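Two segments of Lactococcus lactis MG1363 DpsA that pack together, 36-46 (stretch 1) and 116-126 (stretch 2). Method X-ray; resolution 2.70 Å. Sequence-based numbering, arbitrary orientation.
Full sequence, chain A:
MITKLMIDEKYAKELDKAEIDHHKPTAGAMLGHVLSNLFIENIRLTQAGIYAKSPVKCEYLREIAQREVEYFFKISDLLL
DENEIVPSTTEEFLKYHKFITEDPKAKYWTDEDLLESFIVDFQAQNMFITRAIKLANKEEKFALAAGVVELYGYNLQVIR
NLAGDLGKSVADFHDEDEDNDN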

# COMPACT_ATOMS: atom_id res chain seq x y z
N SER A 36 -33.80 10.19 -9.96
CA SER A 36 -34.14 11.54 -9.47
C SER A 36 -34.22 11.41 -7.97
O SER A 36 -33.70 12.28 -7.25
CB SER A 36 -35.41 12.14 -10.08
OG SER A 36 -35.17 12.66 -11.39
N ASN A 37 -34.87 10.35 -7.51
CA ASN A 37 -34.87 9.99 -6.11
C ASN A 37 -33.46 9.92 -5.53
O ASN A 37 -33.22 10.40 -4.42
CB ASN A 37 -35.63 8.67 -5.87
CG ASN A 37 -37.15 8.83 -5.99
OD1 ASN A 37 -37.65 9.93 -6.16
ND2 ASN A 37 -37.89 7.71 -5.92
N LEU A 38 -32.51 9.34 -6.26
CA LEU A 38 -31.14 9.21 -5.81
C LEU A 38 -30.58 10.57 -5.47
O LEU A 38 -29.98 10.73 -4.42
CB LEU A 38 -30.26 8.52 -6.85
CG LEU A 38 -30.46 7.02 -6.94
CD1 LEU A 38 -29.67 6.53 -8.11
CD2 LEU A 38 -30.07 6.30 -5.64
N PHE A 39 -30.77 11.53 -6.36
CA PHE A 39 -30.15 12.83 -6.19
C PHE A 39 -30.81 13.66 -5.13
O PHE A 39 -30.13 14.45 -4.47
CB PHE A 39 -30.08 13.60 -7.49
CG PHE A 39 -28.79 14.29 -7.66
CD1 PHE A 39 -27.80 13.76 -8.46
CD2 PHE A 39 -28.53 15.42 -6.95
CE1 PHE A 39 -26.60 14.40 -8.59
CE2 PHE A 39 -27.32 16.07 -7.07
CZ PHE A 39 -26.36 15.56 -7.89
N ILE A 40 -32.12 13.49 -4.92
CA ILE A 40 -32.77 14.33 -3.93
C ILE A 40 -32.45 13.76 -2.58
O ILE A 40 -32.21 14.52 -1.66
CB ILE A 40 -34.32 14.50 -4.25
CG1 ILE A 40 -34.58 15.91 -4.77
CG2 ILE A 40 -35.18 14.30 -3.04
CD1 ILE A 40 -33.83 16.22 -6.02
N GLU A 41 -32.44 12.43 -2.43
CA GLU A 41 -31.89 11.79 -1.23
C GLU A 41 -30.47 12.28 -0.96
O GLU A 41 -30.18 12.61 0.15
CB GLU A 41 -31.87 10.29 -1.37
CG GLU A 41 -31.93 9.62 -0.03
CD GLU A 41 -33.33 9.53 0.52
OE1 GLU A 41 -33.60 10.21 1.54
OE2 GLU A 41 -34.14 8.79 -0.07
N ASN A 42 -29.60 12.32 -1.95
CA ASN A 42 -28.27 12.86 -1.78
C ASN A 42 -28.25 14.18 -1.01
O ASN A 42 -27.43 14.39 -0.11
CB ASN A 42 -27.58 13.02 -3.15
CG ASN A 42 -26.21 13.64 -3.05
OD1 ASN A 42 -25.88 14.55 -3.79
ND2 ASN A 42 -25.41 13.12 -2.14
N ILE A 43 -29.15 15.07 -1.38
CA ILE A 43 -29.21 16.41 -0.77
C ILE A 43 -29.74 16.28 0.65
O ILE A 43 -29.27 16.92 1.58
CB ILE A 43 -30.10 17.36 -1.62
CG1 ILE A 43 -29.75 17.21 -3.11
CG2 ILE A 43 -30.00 18.78 -1.07
CD1 ILE A 43 -29.28 18.47 -3.79
N ARG A 44 -30.72 15.43 0.82
CA ARG A 44 -31.32 15.20 2.11
C ARG A 44 -30.34 14.60 3.08
O ARG A 44 -30.38 14.92 4.27
CB ARG A 44 -32.54 14.26 1.94
CG ARG A 44 -33.88 14.97 1.71
CD ARG A 44 -34.68 15.13 2.99
NE ARG A 44 -35.23 13.83 3.42
CZ ARG A 44 -35.35 13.42 4.68
NH1 ARG A 44 -34.98 14.18 5.72
NH2 ARG A 44 -35.86 12.22 4.89
N LEU A 45 -29.45 13.74 2.58
CA LEU A 45 -28.44 13.04 3.36
C LEU A 45 -27.27 13.93 3.53
O LEU A 45 -26.61 13.86 4.55
CB LEU A 45 -27.98 11.75 2.66
CG LEU A 45 -29.01 10.61 2.71
CD1 LEU A 45 -28.77 9.59 1.64
CD2 LEU A 45 -29.03 9.93 4.10
N THR A 46 -26.97 14.76 2.53
CA THR A 46 -26.05 15.86 2.70
C THR A 46 -26.49 16.83 3.80
O THR A 46 -25.67 17.27 4.61
CB THR A 46 -25.92 16.63 1.41
OG1 THR A 46 -25.32 15.80 0.41
CG2 THR A 46 -24.95 17.77 1.56
N GLU A 116 -35.35 7.99 11.07
CA GLU A 116 -36.68 7.46 10.77
C GLU A 116 -37.24 7.96 9.42
O GLU A 116 -37.90 7.21 8.71
CB GLU A 116 -37.60 7.82 11.92
CG GLU A 116 -38.72 6.82 12.12
CD GLU A 116 -39.32 6.90 13.51
OE1 GLU A 116 -38.93 6.07 14.39
OE2 GLU A 116 -40.13 7.84 13.70
N SER A 117 -36.94 9.19 9.06
CA SER A 117 -37.34 9.73 7.79
C SER A 117 -36.61 9.08 6.64
O SER A 117 -37.18 8.97 5.54
CB SER A 117 -37.10 11.22 7.77
OG SER A 117 -35.78 11.52 7.37
N PHE A 118 -35.38 8.61 6.88
CA PHE A 118 -34.62 7.94 5.83
C PHE A 118 -35.05 6.52 5.67
O PHE A 118 -34.90 6.01 4.58
CB PHE A 118 -33.13 8.04 6.11
CG PHE A 118 -32.58 9.40 5.84
CD1 PHE A 118 -32.72 9.99 4.62
CD2 PHE A 118 -31.95 10.10 6.83
CE1 PHE A 118 -32.20 11.25 4.38
CE2 PHE A 118 -31.44 11.36 6.61
CZ PHE A 118 -31.57 11.94 5.38
N ILE A 119 -35.62 5.92 6.70
CA ILE A 119 -36.04 4.51 6.58
C ILE A 119 -37.21 4.50 5.64
O ILE A 119 -37.29 3.65 4.76
CB ILE A 119 -36.46 3.88 7.93
CG1 ILE A 119 -35.22 3.69 8.80
CG2 ILE A 119 -37.15 2.54 7.71
CD1 ILE A 119 -35.51 3.50 10.23
N VAL A 120 -38.09 5.47 5.84
CA VAL A 120 -39.32 5.66 5.02
C VAL A 120 -38.95 6.07 3.60
O VAL A 120 -39.33 5.39 2.66
CB VAL A 120 -40.28 6.74 5.69
CG1 VAL A 120 -41.35 7.20 4.75
CG2 VAL A 120 -40.90 6.14 6.97
N ASP A 121 -38.21 7.16 3.44
CA ASP A 121 -37.58 7.50 2.18
C ASP A 121 -37.09 6.26 1.37
O ASP A 121 -37.42 6.13 0.20
CB ASP A 121 -36.38 8.42 2.45
CG ASP A 121 -36.72 9.87 2.30
OD1 ASP A 121 -35.85 10.71 1.97
OD2 ASP A 121 -37.85 10.28 2.51
N PHE A 122 -36.29 5.38 2.00
CA PHE A 122 -35.62 4.27 1.28
C PHE A 122 -36.59 3.16 0.96
O PHE A 122 -36.42 2.48 -0.02
CB PHE A 122 -34.42 3.74 2.07
CG PHE A 122 -33.16 4.48 1.79
CD1 PHE A 122 -32.81 5.59 2.53
CD2 PHE A 122 -32.33 4.09 0.78
CE1 PHE A 122 -31.66 6.29 2.25
CE2 PHE A 122 -31.17 4.80 0.51
CZ PHE A 122 -30.85 5.90 1.25
N GLN A 123 -37.60 2.97 1.80
CA GLN A 123 -38.64 1.97 1.57
C GLN A 123 -39.37 2.44 0.35
O GLN A 123 -39.81 1.65 -0.45
CB GLN A 123 -39.62 1.91 2.74
CG GLN A 123 -39.79 0.54 3.45
CD GLN A 123 -40.24 0.63 4.93
OE1 GLN A 123 -40.60 -0.40 5.54
NE2 GLN A 123 -40.19 1.83 5.51
N ALA A 124 -39.45 3.77 0.21
CA ALA A 124 -40.17 4.40 -0.92
C ALA A 124 -39.38 4.28 -2.17
O ALA A 124 -39.95 4.01 -3.22
CB ALA A 124 -40.54 5.86 -0.64
N GLN A 125 -38.05 4.44 -2.12
CA GLN A 125 -37.25 4.29 -3.34
C GLN A 125 -37.41 2.87 -3.92
O GLN A 125 -37.29 2.70 -5.15
CB GLN A 125 -35.73 4.51 -3.12
CG GLN A 125 -35.34 5.86 -2.50
CD GLN A 125 -33.87 6.10 -2.59
OE1 GLN A 125 -33.22 5.59 -3.47
NE2 GLN A 125 -33.33 6.85 -1.64
N ASN A 126 -37.71 1.89 -3.05
CA ASN A 126 -37.77 0.46 -3.47
C ASN A 126 -38.96 0.09 -4.34
O ASN A 126 -38.83 -0.81 -5.14
CB ASN A 126 -37.69 -0.52 -2.29
CG ASN A 126 -36.23 -0.83 -1.87
OD1 ASN A 126 -35.27 -0.42 -2.54
ND2 ASN A 126 -36.07 -1.54 -0.76
O HOH W 1 -36.59 4.83 -6.40

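The two stretches are helical throughout and run antiparallel, their axes 169° apart in direction and 10.9 Å apart at closest approach. The register follows from the nearest CA pairs: Asn-37 CA lies 6.8 Å from Gln-125 CA, Glu-41 CA 7.9 Å from Asp-121 CA, and Leu-45 CA 8.4 Å from Phe-118 CA. The spacing therefore widens toward Leu-45, where an aromatic ring fills the gap. Together the stretches bury 490 Å², and Arg-44, Phe-118 and Gln-125 each have 79 Å² covered.

Phe-118 is the centre of one layered arrangement. Its CA-to-CB bond points sideways, yet with chi1 at -74° (m) the ring reaches the first helix and is packed on both faces. Over one face lies the guanidinium of Arg-44, with planes at 14° and centres 4.4 Å apart; Arg-44 CZ is 32° off the ring normal, so the cation-pi contact is off-centre. Over the opposite face sits Leu-45, whose CD2 is 3.5 Å from the Phe-118 ring centroid and 14° off the normal, a CH-pi contact. A flat aromatic side chain suits this slot because one face can receive a planar cation and the other a methyl group.

Stacking leaves the edge of the Arg-44 guanidinium free for polar partners. Its best bond runs from Arg-44 NH2 to Ser-117 OG, 2.6 Å at an N-H...acceptor angle of 165°. Arg-44 also forms a salt bridge with Asp-121, NH2 to OD1 at 3.3 Å, but both hydrogen bonds within it, from NE and NH2, are weak and the position of Asp-121 OD1 is less certain. That oxygen is modelled 2.3 Å from Glu-41 OE1, too close to support an interpretation of this pair.

Gln-125 anchors the other end. Its CA-to-CB bond points toward the first helix, and its amide donates from NE2 to Glu-41 OE2 at 2.6 Å, with an angle of 140°. An amide fits here because its NH2 group can donate to a carboxyl oxygen. Gln-125 OE1 lies 3.9 Å from Leu-38 CD2. The backbone contributes through water 1, which donates to Gln-125 O at 2.6 Å and accepts from Asn-37 ND2 at 3.2 Å, bridging the pair whose CA atoms are nearest.

Glu-41 joins the two regions, entering as a knob among Phe-118, Asp-121, Phe-122 and Gln-125. Glu-41 OE1 approaches Phe-118 CD1 at the ring edge, 3.2 Å away, whereas OE2 lies over a face of Phe-122. Leu-45 CD1 meets the edge of that second ring, 4.3 Å from Phe-122 CZ.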